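Local coordinates for protein iron aquisition yersiniabactin synthesis enzyme, YbtT (Escherichia coli, PDB 6BA9) that acts as a low-specificity type II thioesterase that helps maintain production of the metallophore yersiniabactin by its NRPS/PKS pathway, at residues Q155-M158 with S159-P163; S196-R199 with E200-W203; Q204-D207 with A208-Q211. The protein carries 1 engineered substitution. One frame throughout, in Å; residues are numbered along the deposited sequence.

Contact 1: residues Q155-M158 with S159-P163; sequences QELM and SLFLP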
loop_
_atom_site.group_PDB
_atom_site.type_symbol
_atom_site.label_atom_id
_atom_site.label_comp_id
_atom_site.label_asym_id
_atom_site.label_seq_id
_atom_site.Cartn_x
_atom_site.Cartn_y
_atom_site.Cartn_z
ATOM N N GLN A 155 14.190 24.872 -6.177
ATOM C CA GLN A 155 13.990 24.923 -4.738
ATOM C C GLN A 155 12.516 25.031 -4.384
ATOM O O GLN A 155 12.131 24.647 -3.279
ATOM C CB GLN A 155 14.811 26.058 -4.114
ATOM C CG GLN A 155 14.675 26.188 -2.580
ATOM C CD GLN A 155 15.001 24.907 -1.798
ATOM O OE1 GLN A 155 14.128 24.334 -1.129
ATOM N NE2 GLN A 155 16.265 24.479 -1.846
ATOM N N GLU A 156 11.676 25.521 -5.297
ATOM C CA GLU A 156 10.245 25.564 -5.010
ATOM C C GLU A 156 9.617 24.180 -5.081
ATOM O O GLU A 156 8.736 23.855 -4.274
ATOM C CB GLU A 156 9.542 26.522 -5.967
ATOM C CG GLU A 156 9.864 27.963 -5.693
ATOM C CD GLU A 156 8.780 28.888 -6.189
ATOM O OE1 GLU A 156 7.996 28.478 -7.076
ATOM O OE2 GLU A 156 8.709 30.025 -5.681
ATOM N N LEU A 157 10.036 23.349 -6.039
ATOM C CA LEU A 157 9.574 21.967 -6.042
ATOM C C LEU A 157 10.065 21.243 -4.799
ATOM O O LEU A 157 9.347 20.403 -4.235
ATOM C CB LEU A 157 10.047 21.233 -7.295
ATOM C CG LEU A 157 9.488 21.677 -8.639
ATOM C CD1 LEU A 157 10.015 20.778 -9.747
ATOM C CD2 LEU A 157 7.958 21.651 -8.621
ATOM N N MET A 158 11.290 21.546 -4.354
ATOM C CA MET A 158 11.808 20.890 -3.160
ATOM C C MET A 158 11.017 21.304 -1.936
ATOM O O MET A 158 10.650 20.461 -1.113
ATOM C CB MET A 158 13.292 21.189 -2.986
ATOM C CG MET A 158 14.126 20.446 -4.000
ATOM S SD MET A 158 15.891 20.541 -3.653
ATOM C CE MET A 158 16.272 22.155 -4.224
ATOM N N SER A 159 10.713 22.598 -1.824
ATOM C CA SER A 159 9.957 23.099 -0.682
ATOM C C SER A 159 8.537 22.549 -0.643
ATOM O O SER A 159 7.970 22.420 0.446
ATOM C CB SER A 159 9.952 24.625 -0.692
ATOM O OG SER A 159 11.243 25.116 -0.366
ATOM N N LEU A 160 7.960 22.197 -1.796
ATOM C CA LEU A 160 6.643 21.556 -1.841
ATOM C C LEU A 160 6.727 20.056 -1.588
ATOM O O LEU A 160 6.007 19.514 -0.735
ATOM C CB LEU A 160 5.993 21.807 -3.207
ATOM C CG LEU A 160 4.530 21.393 -3.428
ATOM C CD1 LEU A 160 4.344 19.925 -3.689
ATOM C CD2 LEU A 160 3.661 21.800 -2.249
ATOM N N PHE A 161 7.576 19.354 -2.344
ATOM C CA PHE A 161 7.561 17.897 -2.307
ATOM C C PHE A 161 8.262 17.337 -1.084
ATOM O O PHE A 161 7.824 16.313 -0.552
ATOM C CB PHE A 161 8.144 17.325 -3.603
ATOM C CG PHE A 161 7.153 17.316 -4.724
ATOM C CD1 PHE A 161 6.220 16.294 -4.836
ATOM C CD2 PHE A 161 7.108 18.363 -5.633
ATOM C CE1 PHE A 161 5.283 16.300 -5.851
ATOM C CE2 PHE A 161 6.176 18.373 -6.653
ATOM C CZ PHE A 161 5.260 17.341 -6.762
ATOM N N LEU A 162 9.346 17.962 -0.620
ATOM C CA LEU A 162 10.091 17.352 0.479
ATOM C C LEU A 162 9.290 17.245 1.760
ATOM O O LEU A 162 9.405 16.207 2.432
ATOM C CB LEU A 162 11.426 18.058 0.716
ATOM C CG LEU A 162 12.460 17.720 -0.346
ATOM C CD1 LEU A 162 13.713 18.528 -0.081
ATOM C CD2 LEU A 162 12.784 16.214 -0.408
ATOM N N PRO A 163 8.488 18.230 2.167
ATOM C CA PRO A 163 7.686 18.018 3.380
ATOM C C PRO A 163 6.750 16.823 3.258
ATOM O O PRO A 163 6.552 16.080 4.225
ATOM C CB PRO A 163 6.938 19.349 3.535
ATOM C CG PRO A 163 7.817 20.334 2.891
ATOM C CD PRO A 163 8.417 19.624 1.701
#

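Contact 2: residues S196-R199 with E200-W203; sequences SHDR and EASW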
loop_
_atom_site.group_PDB
_atom_site.type_symbol
_atom_site.label_atom_id
_atom_site.label_comp_id
_atom_site.label_asym_id
_atom_site.label_seq_id
_atom_site.Cartn_x
_atom_site.Cartn_y
_atom_site.Cartn_z
ATOM N N SER A 196 10.423 -9.801 -8.866
ATOM C CA SER A 196 11.623 -10.574 -9.190
ATOM C C SER A 196 12.887 -9.735 -9.086
ATOM O O SER A 196 13.946 -10.243 -8.690
ATOM C CB SER A 196 11.514 -11.146 -10.607
ATOM O OG SER A 196 11.356 -10.145 -11.591
ATOM N N HIS A 197 12.804 -8.471 -9.476
ATOM C CA HIS A 197 13.942 -7.562 -9.489
ATOM C C HIS A 197 13.630 -6.290 -8.717
ATOM O O HIS A 197 14.076 -5.203 -9.080
ATOM C CB HIS A 197 14.381 -7.273 -10.926
ATOM C CG HIS A 197 14.878 -8.492 -11.635
ATOM N ND1 HIS A 197 14.029 -9.443 -12.164
ATOM C CD2 HIS A 197 16.136 -8.942 -11.862
ATOM C CE1 HIS A 197 14.743 -10.418 -12.697
ATOM N NE2 HIS A 197 16.023 -10.136 -12.535
ATOM N N ASP A 198 12.833 -6.419 -7.650
ATOM C CA ASP A 198 12.487 -5.285 -6.793
ATOM C C ASP A 198 13.642 -5.042 -5.834
ATOM O O ASP A 198 13.852 -5.810 -4.883
ATOM C CB ASP A 198 11.194 -5.585 -6.030
ATOM C CG ASP A 198 10.753 -4.440 -5.137
ATOM O OD1 ASP A 198 11.516 -3.473 -4.939
ATOM O OD2 ASP A 198 9.602 -4.483 -4.641
ATOM N N ARG A 199 14.405 -3.974 -6.078
ATOM C CA ARG A 199 15.575 -3.689 -5.255
ATOM C C ARG A 199 15.219 -3.176 -3.867
ATOM O O ARG A 199 16.110 -3.088 -3.017
ATOM C CB ARG A 199 16.472 -2.675 -5.965
ATOM C CG ARG A 199 17.159 -3.260 -7.179
ATOM C CD ARG A 199 18.005 -2.214 -7.897
ATOM N NE ARG A 199 17.202 -1.053 -8.240
ATOM C CZ ARG A 199 17.478 0.203 -7.883
ATOM N NH1 ARG A 199 18.590 0.501 -7.225
ATOM N NH2 ARG A 199 16.636 1.162 -8.221
ATOM N N GLU A 200 13.950 -2.854 -3.609
ATOM C CA GLU A 200 13.537 -2.302 -2.330
ATOM C C GLU A 200 13.023 -3.345 -1.349
ATOM O O GLU A 200 13.007 -3.077 -0.144
ATOM C CB GLU A 200 12.434 -1.247 -2.529
ATOM C CG GLU A 200 12.751 -0.179 -3.569
ATOM C CD GLU A 200 14.110 0.436 -3.371
ATOM O OE1 GLU A 200 14.524 0.657 -2.208
ATOM O OE2 GLU A 200 14.800 0.668 -4.383
ATOM N N ALA A 201 12.573 -4.501 -1.817
ATOM C CA ALA A 201 11.994 -5.508 -0.924
ATOM C C ALA A 201 12.291 -6.886 -1.493
ATOM O O ALA A 201 11.668 -7.331 -2.462
ATOM C CB ALA A 201 10.496 -5.320 -0.741
ATOM N N SER A 202 13.241 -7.558 -0.867
ATOM C CA SER A 202 13.630 -8.882 -1.299
ATOM C C SER A 202 12.562 -9.914 -0.945
ATOM O O SER A 202 11.684 -9.700 -0.108
ATOM C CB SER A 202 14.928 -9.281 -0.609
ATOM O OG SER A 202 14.698 -9.465 0.779
ATOM N N TRP A 203 12.684 -11.085 -1.564
ATOM C CA TRP A 203 11.815 -12.207 -1.230
ATOM C C TRP A 203 11.842 -12.479 0.273
ATOM O O TRP A 203 10.795 -12.652 0.908
ATOM C CB TRP A 203 12.258 -13.445 -2.023
ATOM C CG TRP A 203 11.370 -14.636 -1.801
ATOM C CD1 TRP A 203 10.364 -15.053 -2.608
ATOM C CD2 TRP A 203 11.437 -15.583 -0.722
ATOM N NE1 TRP A 203 9.779 -16.183 -2.089
ATOM C CE2 TRP A 203 10.421 -16.525 -0.933
ATOM C CE3 TRP A 203 12.248 -15.716 0.403
ATOM C CZ2 TRP A 203 10.196 -17.590 -0.052
ATOM C CZ3 TRP A 203 12.016 -16.780 1.269
ATOM C CH2 TRP A 203 11.006 -17.683 1.034
HETATM O O HOH W 1 9.158 -6.996 -3.731
HETATM O O HOH W 2 17.067 -1.249 -1.154
#

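Contact 3: residues Q204-D207 with A208-Q211; sequences QQVD and AWRQ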
loop_
_atom_site.group_PDB
_atom_site.type_symbol
_atom_site.label_atom_id
_atom_site.label_comp_id
_atom_site.label_asym_id
_atom_site.label_seq_id
_atom_site.Cartn_x
_atom_site.Cartn_y
_atom_site.Cartn_z
ATOM N N GLN A 204 13.042 -12.505 0.860
ATOM C CA GLN A 204 13.197 -12.807 2.281
ATOM C C GLN A 204 12.504 -11.765 3.152
ATOM O O GLN A 204 11.842 -12.110 4.141
ATOM C CB GLN A 204 14.693 -12.885 2.610
ATOM C CG GLN A 204 15.461 -14.059 1.947
ATOM C CD GLN A 204 15.708 -13.957 0.412
ATOM O OE1 GLN A 204 15.700 -12.877 -0.212
ATOM N NE2 GLN A 204 15.955 -15.122 -0.190
ATOM N N GLN A 205 12.603 -10.490 2.773
ATOM C CA GLN A 205 11.955 -9.430 3.547
ATOM C C GLN A 205 10.427 -9.560 3.508
ATOM O O GLN A 205 9.745 -9.290 4.509
ATOM C CB GLN A 205 12.407 -8.061 3.021
ATOM C CG GLN A 205 13.876 -7.680 3.317
ATOM C CD GLN A 205 14.115 -7.142 4.721
ATOM O OE1 GLN A 205 14.318 -7.917 5.647
ATOM N NE2 GLN A 205 14.134 -5.806 4.877
ATOM N N VAL A 206 9.871 -9.965 2.365
ATOM C CA VAL A 206 8.429 -10.136 2.236
ATOM C C VAL A 206 7.964 -11.424 2.902
ATOM O O VAL A 206 6.934 -11.448 3.588
ATOM C CB VAL A 206 8.010 -10.059 0.755
ATOM C CG1 VAL A 206 6.527 -10.252 0.616
ATOM C CG2 VAL A 206 8.427 -8.729 0.136
ATOM N N ASP A 207 8.738 -12.507 2.748
ATOM C CA ASP A 207 8.371 -13.793 3.324
ATOM C C ASP A 207 8.201 -13.713 4.837
ATOM O O ASP A 207 7.411 -14.474 5.416
ATOM C CB ASP A 207 9.460 -14.817 2.978
ATOM C CG ASP A 207 9.101 -16.215 3.423
ATOM O OD1 ASP A 207 8.089 -16.756 2.955
ATOM O OD2 ASP A 207 9.863 -16.758 4.255
ATOM N N ALA A 208 8.955 -12.828 5.494
ATOM C CA ALA A 208 8.876 -12.653 6.938
ATOM C C ALA A 208 7.503 -12.205 7.417
ATOM O O ALA A 208 7.211 -12.281 8.626
ATOM C CB ALA A 208 9.950 -11.671 7.368
ATOM N N TRP A 209 6.636 -11.763 6.510
ATOM C CA TRP A 209 5.271 -11.451 6.919
ATOM C C TRP A 209 4.522 -12.671 7.438
ATOM O O TRP A 209 3.499 -12.519 8.118
ATOM C CB TRP A 209 4.496 -10.850 5.759
ATOM C CG TRP A 209 4.671 -9.352 5.555
ATOM C CD1 TRP A 209 5.528 -8.740 4.700
ATOM C CD2 TRP A 209 3.934 -8.312 6.196
ATOM N NE1 TRP A 209 5.386 -7.375 4.774
ATOM C CE2 TRP A 209 4.405 -7.087 5.686
ATOM C CE3 TRP A 209 2.932 -8.299 7.159
ATOM C CZ2 TRP A 209 3.900 -5.858 6.109
ATOM C CZ3 TRP A 209 2.432 -7.078 7.576
ATOM C CH2 TRP A 209 2.917 -5.880 7.045
ATOM N N ARG A 210 4.995 -13.878 7.135
ATOM C CA ARG A 210 4.310 -15.062 7.627
ATOM C C ARG A 210 4.322 -15.134 9.146
ATOM O O ARG A 210 3.509 -15.868 9.714
ATOM C CB ARG A 210 4.901 -16.328 6.996
ATOM C CG ARG A 210 4.656 -16.428 5.485
ATOM C CD ARG A 210 5.145 -17.752 4.872
ATOM N NE ARG A 210 6.586 -17.888 5.027
ATOM C CZ ARG A 210 7.198 -18.609 5.964
ATOM N NH1 ARG A 210 6.483 -19.308 6.829
ATOM N NH2 ARG A 210 8.521 -18.610 6.016
ATOM N N GLN A 211 5.176 -14.364 9.815
ATOM C CA GLN A 211 5.160 -14.306 11.273
ATOM C C GLN A 211 3.893 -13.653 11.801
ATOM O O GLN A 211 3.529 -13.864 12.968
ATOM C CB GLN A 211 6.362 -13.514 11.794
ATOM C CG GLN A 211 7.741 -14.087 11.457
ATOM C CD GLN A 211 8.086 -15.265 12.314
ATOM O OE1 GLN A 211 7.554 -15.417 13.410
ATOM N NE2 GLN A 211 8.980 -16.104 11.826
#

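Contact 1: residues Q155-M158 with S159-P163
Leu157 O is held by two backbone N-H groups of the next turn. Phe161 N gives the main bond, 2.8 Å to Leu157 O and nearly straight at 168°. Leu160 N adds a weak one and bonds better to Glu156 O. Leu157 O also lies at the edge of the Phe161 ring, in its plane, 3.3 Å from CD2. Leu160 CD1 sits over the centre of one face of that ring. Leu157 CD2 approaches Phe161 CE2 at 4.2 Å. Two residues earlier, Ser159 N donates to Gln155 O at 2.9 Å. Ser159 OG lies 3.1 Å from both Gln155 O and Gln155 OE1, and its single proton could serve either. The Gln155 chain bends at chi2 (55°), and this folds the amide oxygen back beside the hydroxyl. Next to the Leu157-Phe161 pair round the helix, Met158 CB lies 4.0 Å from Leu162 CD1. Both residues rest on Ile138 of helix 134-144. Asn154 OD1 accepts from Leu157 N at the start. These are the first turns of helix 155-174. With helix 134-144 it belongs to the insertion after strand 112-116, which probably forms the lid seen in related thioesterases of the alpha/beta-hydrolase fold.

Contact 2: residues S196-R199 with E200-W203
Asp198 OD1 accepts the backbone N-H of Glu200 at 2.8 Å, with an N-H...O angle of 153°. The bond spans two residues, so this is an Asx turn. The donor comes from above the carboxylate plane, tilted 36° out of it. Ala201 N adds a weak bond to Asp198 OD1 at 3.5 Å. The methylene of Glu200 packs against the same oxygen, with CB 3.4 Å from Asp198 OD1. Asp198 CG stands opposite its own backbone N (chi1 -179°), which swings the carboxylate over the turn. The second oxygen is tied in through a water. This water donates to Asp198 OD2 at 2.7 Å and to Ala201 O at 2.8 Å. The carboxylate is thus fixed at both oxygens.

Asp198 OD1 also accepts a bond from His226 ND1. This pairing is consistent with the acid and histidine of an alpha/beta-hydrolase catalytic triad. The engineered serine-to-alanine change probably removes the nucleophile.

Further out, Glu200 OE2 lies over one face of the Arg199 guanidinium, 4.3 Å from NH2. No N-H points at it, so only the charges attract. Each of the two has a stronger partner: Arg127 NE bridges to Glu200 OE1, and Arg199 NH1 to Asp143 of helix 134-144. Ser196 OG pairs with His197 ND1 at 2.8 Å and accepts from Gly224 N, which ties the start of the loop to the loop of His226.

The loop leaves strand 190-195 beside edge strand 216-222, where Ser196 shares backbone bonds with Ile222. It ends at Ser202, the N-cap of helix 203-207, whose OG accepts from Gln205 N.

Contact 3: residues Q204-D207 with A208-Q211
Asp207 and Arg210 form a two-point salt bridge between residues three apart, at the end of helix 203-207 where it passes into a 3-10 turn. Arg210 NE donates to Asp207 OD1 at 2.8 Å, and Arg210 NH2 donates to Asp207 OD2 at 2.9 Å. Both bonds are nearly straight. Both oxygens lie close to the guanidinium plane, so the arginine offers its side edge. The two flat groups are nonetheless turned 40° against each other. NE meets OD1 from above the carboxylate plane. Arg210 NH2 meets Asp207 OD2 on the syn side, though tilted somewhat out of that plane. Arg210 bends at chi3 (-62°), and this brings the guanidinium back beside Asp207.

The spacing suits the backbone, because the helix tightens here. Ala208 N still reaches four residues back, to Gln204 O at 3.3 Å. From Trp209 on, the bonds reach back three: Trp209 N to Val206 O at 3.0 Å, Arg210 N to Asp207 O at 3.0 Å, and Gln211 N to Ala208 O.

Around the salt bridge, Val206 and Trp209 pack on Leu192 of strand 190-195. Asp207 rests on Pro219 and Arg210 on Val216, both of strand 216-222. The segment thus lies in the crossover between two neighbouring parallel strands of the alpha/beta-hydrolase sheet. Trp209 NE1 bonds to Cys118 O, its ring stands edge-to-face with Phe97, and Gln205 NE2 bonds to His124 O. Val206 O has a second neighbour besides Trp209 N: it lies in the plane of the Trp209 ring, at its edge, 3.2 Å from CD1.

Contact 1 is a surface contact on helix 155-174. It touches neither of the others; its centre is about 29 Å from the centre of contact 2 and about 35 Å from that of contact 3. Contacts 2 and 3 are both partly buried. They share the connection from strand 190-195 to strand 216-222 and meet where Ala201 CB packs on Val206 CG2 at 4.1 Å. Ser202 of contact 2 also caps helix 203-207, which runs on into contact 3. Their chemistry differs. Contact 1 is regular helix bonding with leucine, methionine and phenylalanine at its sides. Contact 2 is a loop turned round one carboxylate, with a water bridging it to the backbone. Contact 3 adds a direct salt bridge to helical backbone bonds.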